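Local coordinates for protein putative polyketide cyclase (Acidithiobacillus ferrooxidans, PDB 3F9S) that probably acts as a polyketide cyclase of the SnoaL-like family within the NTF2-like fold, although its natural substrate is not identified, at residues 25-28 / 29-32; 57-60 / 61-65. All coordinates share one frame; numbering follows the deposited sequence.

Contact 1: residues 25-28 / 29-32; sequences IEAS and DKYI
With chi1 at -57° and -66°, CG of Glu26 and CG of Asp29 both sit opposite their own carbonyl carbons, and the two side chains run alongside each other in the same direction. Their carboxylates are turned almost perpendicular, planes 84° apart, with Glu26 OE1 and Asp29 OD2 4.2 Å from each other. Lys57, on helix 53-66, forms a salt bridge to each acid. Four residues after Ala27, Tyr31 turns its ring back so that CE2 lies 4.1 Å from Ala27 CB, and Lys30 CB covers one ring face. The same methyl, Ala27 CB, also meets Lys30 CE at 3.8 Å, the lysine being bent at chi3; its NZ forms a salt bridge with Glu18 of helix 8-21. Tyr31 OH is hydrogen-bonded to Gln14 and Glu18 of that helix.

The backbone bonds begin in 3-10 fashion: Asp29 N bonds to Glu26 O (3.0 Å) and Lys30 N to Ala27 O (2.9 Å). At the end Ser28 O takes two donors, Tyr31 N (i+3) at 3.0 Å and Ile32 N (i+4) at 2.9 Å, as the chain leaves for strand 32-33. Ser28 OG turns back to Ile25 O, 2.6 Å away, which also accepts Ser28 N. Two acids this close would repel if both were charged, and the shared lysine probably offsets that and favours their ionised forms.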
loop_
_atom_site.group_PDB
_atom_site.type_symbol
_atom_site.label_atom_id
_atom_site.label_comp_id
_atom_site.label_asym_id
_atom_site.label_seq_id
_atom_site.Cartn_x
_atom_site.Cartn_y
_atom_site.Cartn_z
ATOM N N ILE A 25 -11.850 0.884 21.105
ATOM C CA ILE A 25 -10.787 -0.124 21.193
ATOM C C ILE A 25 -11.356 -1.506 21.512
ATOM O O ILE A 25 -10.975 -2.492 20.894
ATOM C CB ILE A 25 -9.717 0.211 22.267
ATOM C CG1 ILE A 25 -9.126 1.617 22.112
ATOM C CG2 ILE A 25 -8.581 -0.800 22.208
ATOM C CD1 ILE A 25 -8.546 1.908 20.779
ATOM N N GLU A 26 -12.283 -1.542 22.461
ATOM C CA GLU A 26 -12.910 -2.789 22.913
ATOM C C GLU A 26 -13.774 -3.470 21.851
ATOM O O GLU A 26 -13.963 -4.681 21.919
ATOM C CB GLU A 26 -13.654 -2.571 24.236
ATOM C CG GLU A 26 -12.746 -2.024 25.372
ATOM C CD GLU A 26 -11.486 -2.871 25.591
ATOM O OE1 GLU A 26 -11.648 -4.097 25.733
ATOM O OE2 GLU A 26 -10.346 -2.329 25.601
ATOM N N ALA A 27 -14.243 -2.723 20.848
ATOM C CA ALA A 27 -14.950 -3.310 19.703
ATOM C C ALA A 27 -14.070 -4.295 18.935
ATOM O O ALA A 27 -14.599 -5.120 18.192
ATOM C CB ALA A 27 -15.484 -2.246 18.762
ATOM N N SER A 28 -12.744 -4.202 19.090
ATOM C CA SER A 28 -11.804 -5.202 18.552
ATOM C C SER A 28 -12.199 -6.626 18.910
ATOM O O SER A 28 -11.967 -7.536 18.138
ATOM C CB SER A 28 -10.397 -4.959 19.081
ATOM O OG SER A 28 -9.974 -3.648 18.750
ATOM N N ASP A 29 -12.779 -6.815 20.095
ATOM C CA ASP A 29 -13.286 -8.118 20.516
ATOM C C ASP A 29 -14.251 -8.767 19.524
ATOM O O ASP A 29 -14.318 -9.980 19.472
ATOM C CB ASP A 29 -13.988 -8.031 21.866
ATOM C CG ASP A 29 -13.051 -7.690 23.008
ATOM O OD1 ASP A 29 -11.822 -7.643 22.824
ATOM O OD2 ASP A 29 -13.573 -7.452 24.113
ATOM N N LYS A 30 -15.017 -7.966 18.792
ATOM C CA LYS A 30 -15.978 -8.464 17.818
ATOM C C LYS A 30 -15.348 -8.843 16.492
ATOM O O LYS A 30 -15.951 -9.598 15.732
ATOM C CB LYS A 30 -17.022 -7.395 17.507
ATOM C CG LYS A 30 -17.805 -6.888 18.689
ATOM C CD LYS A 30 -18.890 -5.895 18.270
ATOM C CE LYS A 30 -18.319 -4.569 17.785
ATOM N NZ LYS A 30 -19.387 -3.564 17.517
ATOM N N TYR A 31 -14.161 -8.306 16.202
ATOM C CA TYR A 31 -13.550 -8.439 14.878
ATOM C C TYR A 31 -12.253 -9.200 14.757
ATOM O O TYR A 31 -11.927 -9.638 13.664
ATOM C CB TYR A 31 -13.226 -7.033 14.381
ATOM C CG TYR A 31 -14.415 -6.134 14.317
ATOM C CD1 TYR A 31 -15.433 -6.393 13.416
ATOM C CD2 TYR A 31 -14.536 -5.034 15.172
ATOM C CE1 TYR A 31 -16.543 -5.572 13.341
ATOM C CE2 TYR A 31 -15.649 -4.201 15.112
ATOM C CZ TYR A 31 -16.635 -4.472 14.165
ATOM O OH TYR A 31 -17.743 -3.683 14.053
ATOM N N ILE A 32 -11.480 -9.268 15.834
ATOM C CA ILE A 32 -10.161 -9.861 15.774
ATOM C C ILE A 32 -10.201 -11.314 16.159
ATOM O O ILE A 32 -10.835 -11.695 17.124
ATOM C CB ILE A 32 -9.148 -9.072 16.613
ATOM C CG1 ILE A 32 -9.171 -7.593 16.213
ATOM C CG2 ILE A 32 -7.740 -9.614 16.425
ATOM C CD1 ILE A 32 -9.001 -7.292 14.715
#

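Contact 2: residues 57-60 / 61-65; sequences KERV and KTLRA
Glu58 and Lys61 form a salt bridge within the helix, three residues apart on its exposed side. The lysine chain runs extended beyond CG and brings NZ to 3.0 Å from Glu58 OE2, while the glutamate folds at chi2 (-59°) to meet it. The ammonium approaches from above the carboxylate, 46° out of its plane. The other oxygen, Glu58 OE1, accepts a bond from a water at 2.7 Å, and that water is in turn a weak, long partner of Lys61 NZ.

Van der Waals contact involves Arg59 with Leu63 and Val60 with Arg64. Leu63 CD2 is centred over one face of the Arg59 guanidinium, 3.6 Å from CZ, and Leu63 CD1 meets Arg59 CG at 3.9 Å. Arg59 gets there with CG anti to its own N (chi1 169°) and a chain straight out to NE. Its NH2 is held by salt bridges to Asp41 and Asp44, and NH1 bonds a glycerol probably left from crystallisation. In this NTF2-like fold, helix 53-66 packs beside helix 8-21, whose Trp20 touches Arg59, Val60 and Leu63. Val60 CG1 lies 3.6 Å from Arg64 CG, the two side chains pointing the same way.

Main-chain bonds follow the regular i to i+4 pattern of an alpha helix: Lys61 N to Lys57 O, Thr62 N to Glu58 O, Leu63 N to Arg59 O (3.0 Å) and Arg64 N to Val60 O (2.7 Å).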
loop_
_atom_site.group_PDB
_atom_site.type_symbol
_atom_site.label_atom_id
_atom_site.label_comp_id
_atom_site.label_asym_id
_atom_site.label_seq_id
_atom_site.Cartn_x
_atom_site.Cartn_y
_atom_site.Cartn_z
ATOM N N LYS A 57 -5.335 -4.787 20.805
ATOM C CA LYS A 57 -5.930 -3.589 21.399
ATOM C C LYS A 57 -4.856 -2.632 21.889
ATOM O O LYS A 57 -5.016 -1.435 21.743
ATOM C CB LYS A 57 -6.923 -3.948 22.495
ATOM C CG LYS A 57 -8.188 -4.522 21.926
ATOM C CD LYS A 57 -9.282 -4.724 22.948
ATOM C CE LYS A 57 -9.109 -5.905 23.810
ATOM N NZ LYS A 57 -10.387 -6.160 24.578
ATOM N N GLU A 58 -3.754 -3.157 22.428
ATOM C CA GLU A 58 -2.650 -2.299 22.856
ATOM C C GLU A 58 -2.064 -1.560 21.673
ATOM O O GLU A 58 -1.794 -0.369 21.769
ATOM C CB GLU A 58 -1.557 -3.072 23.602
ATOM C CG GLU A 58 -2.013 -3.636 24.927
ATOM C CD GLU A 58 -2.523 -2.614 25.913
ATOM O OE1 GLU A 58 -2.040 -1.463 25.917
ATOM O OE2 GLU A 58 -3.387 -2.995 26.723
ATOM N N ARG A 59 -1.937 -2.240 20.540
ATOM C CA ARG A 59 -1.426 -1.592 19.351
ATOM C C ARG A 59 -2.388 -0.506 18.893
ATOM O O ARG A 59 -1.948 0.577 18.520
ATOM C CB ARG A 59 -1.147 -2.609 18.273
ATOM C CG ARG A 59 -0.861 -2.029 16.924
ATOM C CD ARG A 59 -0.457 -3.120 16.022
ATOM N NE ARG A 59 -0.217 -2.595 14.683
ATOM C CZ ARG A 59 -1.170 -2.283 13.814
ATOM N NH1 ARG A 59 -2.456 -2.444 14.086
ATOM N NH2 ARG A 59 -0.827 -1.818 12.621
ATOM N N VAL A 60 -3.685 -0.788 18.929
ATOM C CA VAL A 60 -4.668 0.239 18.564
ATOM C C VAL A 60 -4.504 1.451 19.465
ATOM O O VAL A 60 -4.449 2.579 18.977
ATOM C CB VAL A 60 -6.115 -0.229 18.648
ATOM C CG1 VAL A 60 -7.043 0.909 18.125
ATOM C CG2 VAL A 60 -6.320 -1.484 17.830
ATOM N N LYS A 61 -4.369 1.211 20.764
ATOM C CA LYS A 61 -4.218 2.302 21.725
ATOM C C LYS A 61 -3.011 3.178 21.397
ATOM O O LYS A 61 -3.110 4.400 21.469
ATOM C CB LYS A 61 -4.115 1.790 23.154
ATOM C CG LYS A 61 -5.376 1.116 23.698
ATOM C CD LYS A 61 -5.076 0.541 25.086
ATOM C CE LYS A 61 -6.054 -0.537 25.494
ATOM N NZ LYS A 61 -5.678 -1.092 26.838
ATOM N N THR A 62 -1.892 2.551 21.034
ATOM C CA THR A 62 -0.669 3.294 20.704
ATOM C C THR A 62 -0.827 4.112 19.437
ATOM O O THR A 62 -0.521 5.296 19.425
ATOM C CB THR A 62 0.517 2.350 20.558
ATOM O OG1 THR A 62 0.852 1.928 21.867
ATOM C CG2 THR A 62 1.744 3.038 19.986
ATOM N N LEU A 63 -1.311 3.463 18.391
ATOM C CA LEU A 63 -1.509 4.137 17.117
ATOM C C LEU A 63 -2.587 5.210 17.208
ATOM O O LEU A 63 -2.423 6.302 16.659
ATOM C CB LEU A 63 -1.824 3.129 16.022
ATOM C CG LEU A 63 -0.666 2.316 15.446
ATOM C CD1 LEU A 63 0.255 1.678 16.460
ATOM C CD2 LEU A 63 -1.245 1.248 14.516
ATOM N N ARG A 64 -3.678 4.930 17.914
ATOM C CA ARG A 64 -4.751 5.925 18.069
ATOM C C ARG A 64 -4.250 7.129 18.860
ATOM O O ARG A 64 -4.542 8.252 18.485
ATOM C CB ARG A 64 -6.025 5.335 18.695
ATOM C CG ARG A 64 -6.870 4.456 17.722
ATOM C CD ARG A 64 -7.793 5.280 16.826
ATOM N NE ARG A 64 -8.681 6.096 17.656
ATOM C CZ ARG A 64 -9.445 7.109 17.257
ATOM N NH1 ARG A 64 -9.470 7.513 15.998
ATOM N NH2 ARG A 64 -10.196 7.749 18.153
ATOM N N ALA A 65 -3.474 6.899 19.921
ATOM C CA ALA A 65 -2.935 7.978 20.741
ATOM C C ALA A 65 -2.087 8.999 19.982
ATOM O O ALA A 65 -2.079 10.165 20.342
ATOM C CB ALA A 65 -2.128 7.416 21.910
HETATM O O HOH W 1 -2.681 0.556 27.545
#

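The two contacts, whose centres are 12 Å apart, touch directly. Lys57, from the helix of contact 2, puts NZ 2.7 Å from both Glu26 OE1 and Asp29 OD1 of contact 1, and Ile25 CD1 packs on Val60 CG1. In contact 1 Ala27, Ser28, Tyr31 and Ile32 are buried, with the acids and Lys30 exposed; in contact 2 Arg59 and Val60 are buried, while Glu58, Lys61 and Thr62 are exposed. Both lean on helix 8-21. Their hydrogen bonding differs: residues 25-32 form a short, tight turn running into a strand, whereas 57-65 lie within one continuous helix. Contact 1 sets like charges side by side, while contact 2 pairs opposite ones.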